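Local coordinates for protein F-112 (Sulfolobus virus-like particle ssv1, PDB 2VQC) that is essential for virus function and, as a winged-helix protein, probably binds DNA, at residues A[20-24]-A[60-64]. Numbering follows the deposited sequence.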
loop_
_atom_site.group_PDB
_atom_site.type_symbol
_atom_site.label_atom_id
_atom_site.label_comp_id
_atom_site.label_asym_id
_atom_site.label_seq_id
_atom_site.Cartn_x
_atom_site.Cartn_y
_atom_site.Cartn_z
HETATM N N MSE A 20 3.037 3.136 -4.934
HETATM C CA MSE A 20 2.100 3.430 -3.854
HETATM C C MSE A 20 2.812 3.943 -2.603
HETATM O O MSE A 20 2.269 4.775 -1.890
HETATM C CB MSE A 20 1.271 2.196 -3.492
HETATM C CG MSE A 20 0.358 1.664 -4.595
HETATM SE SE MSE A 20 -0.839 2.982 -5.438
HETATM C CE MSE A 20 0.459 3.732 -6.604
ATOM N N TYR A 21 4.022 3.454 -2.345
ATOM C CA TYR A 21 4.752 3.826 -1.134
ATOM C C TYR A 21 5.081 5.319 -1.112
ATOM O O TYR A 21 4.964 5.969 -0.068
ATOM C CB TYR A 21 6.034 3.005 -0.996
ATOM C CG TYR A 21 6.706 3.151 0.352
ATOM C CD1 TYR A 21 6.131 2.598 1.494
ATOM C CD2 TYR A 21 7.914 3.831 0.487
ATOM C CE1 TYR A 21 6.728 2.718 2.732
ATOM C CE2 TYR A 21 8.528 3.954 1.728
ATOM C CZ TYR A 21 7.924 3.390 2.849
ATOM O OH TYR A 21 8.503 3.494 4.090
ATOM N N LYS A 22 5.485 5.868 -2.252
ATOM C CA LYS A 22 5.734 7.304 -2.312
ATOM C C LYS A 22 4.447 8.132 -2.380
ATOM O O LYS A 22 4.440 9.290 -1.967
ATOM C CB LYS A 22 6.725 7.672 -3.418
ATOM C CG LYS A 22 6.300 7.410 -4.816
ATOM C CD LYS A 22 7.436 7.821 -5.737
ATOM C CE LYS A 22 7.099 7.528 -7.175
ATOM N NZ LYS A 22 8.180 7.953 -8.118
ATOM N N ILE A 23 3.360 7.535 -2.862
ATOM C CA ILE A 23 2.039 8.159 -2.745
ATOM C C ILE A 23 1.587 8.201 -1.271
ATOM O O ILE A 23 0.919 9.149 -0.845
ATOM C CB ILE A 23 0.998 7.455 -3.653
ATOM C CG1 ILE A 23 1.344 7.736 -5.119
ATOM C CG2 ILE A 23 -0.429 7.926 -3.330
ATOM C CD1 ILE A 23 0.388 7.143 -6.134
ATOM N N LEU A 24 1.977 7.184 -0.500
ATOM C CA LEU A 24 1.692 7.121 0.937
ATOM C C LEU A 24 2.347 8.285 1.690
ATOM O O LEU A 24 1.747 8.880 2.591
ATOM C CB LEU A 24 2.216 5.800 1.522
ATOM C CG LEU A 24 1.539 5.156 2.743
ATOM C CD1 LEU A 24 2.577 4.358 3.533
ATOM C CD2 LEU A 24 0.828 6.131 3.652
ATOM N N HIS A 60 10.688 -0.637 6.561
ATOM C CA HIS A 60 10.881 0.722 7.069
ATOM C C HIS A 60 9.875 1.035 8.178
ATOM O O HIS A 60 9.001 1.890 8.010
ATOM C CB HIS A 60 10.728 1.726 5.930
ATOM C CG HIS A 60 11.646 1.471 4.779
ATOM N ND1 HIS A 60 11.208 0.951 3.580
ATOM C CD2 HIS A 60 12.981 1.648 4.647
ATOM C CE1 HIS A 60 12.233 0.830 2.755
ATOM N NE2 HIS A 60 13.320 1.245 3.378
ATOM N N PRO A 61 10.000 0.349 9.324
ATOM C CA PRO A 61 9.016 0.516 10.400
ATOM C C PRO A 61 9.064 1.895 11.072
ATOM O O PRO A 61 8.110 2.276 11.760
ATOM C CB PRO A 61 9.393 -0.589 11.392
ATOM C CG PRO A 61 10.839 -0.834 11.151
ATOM C CD PRO A 61 11.069 -0.597 9.695
ATOM N N ASP A 62 10.165 2.620 10.876
ATOM C CA ASP A 62 10.285 4.006 11.350
ATOM C C ASP A 62 9.559 5.029 10.461
ATOM O O ASP A 62 9.374 6.174 10.872
ATOM C CB ASP A 62 11.762 4.400 11.491
ATOM C CG ASP A 62 12.521 4.322 10.177
ATOM O OD1 ASP A 62 12.415 3.282 9.485
ATOM O OD2 ASP A 62 13.228 5.295 9.839
ATOM N N GLU A 63 9.169 4.619 9.251
ATOM C CA GLU A 63 8.466 5.493 8.294
ATOM C C GLU A 63 7.002 5.110 8.113
ATOM O O GLU A 63 6.135 5.975 8.006
ATOM C CB GLU A 63 9.126 5.421 6.915
ATOM C CG GLU A 63 10.586 5.830 6.870
ATOM C CD GLU A 63 11.172 5.759 5.466
ATOM O OE1 GLU A 63 10.554 5.131 4.579
ATOM O OE2 GLU A 63 12.257 6.336 5.246
ATOM N N CYS A 64 6.746 3.809 8.030
ATOM C CA CYS A 64 5.431 3.292 7.688
ATOM C C CYS A 64 4.874 2.424 8.811
ATOM O O CYS A 64 5.614 1.737 9.523
ATOM C CB CYS A 64 5.493 2.470 6.394
ATOM S SG CYS A 64 3.850 1.883 5.871
#
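Y21 reaches from helix 13-27 into the loop that leads from helix 43-59 to strand 64-68, and its hydroxyl meets E63 and H60 there. With CG anti to the backbone N (chi1 -169°), the ring is carried away from its own helix. Y21 OH donates to E63 OE1 at 2.7 Å, and OE1 accepts through its anti lone pair, the one turned away from OE2. OE1 lies at the ring edge, in its plane, and ring and carboxylate planes are only 24° apart. The other oxygen, OE2, forms a salt bridge with K79, so the carboxylate is held through both oxygens. H60 packs obliquely beside the phenol, its CB 3.4 Å from Y21 OH; the loop itself is tightened by H60 O, which accepts from the backbone N of both E63 and C64. Beside the hydroxyl, at the ring edge and near its plane, Y21 CE1 meets C64 CB at 3.9 Å. One helical turn on, L24 CD1 touches C64 SG at 3.6 Å, the same sulfur that forms the disulfide with C57 of helix 43-59. W77, edge-to-face with Y21 and touching L24, ties the cluster to strand 73-77. Helix 13-27 thus packs on the disulfide-braced junction between helix 43-59 and the wing hairpin (strands 64-68 and 73-77) of a winged-helix fold.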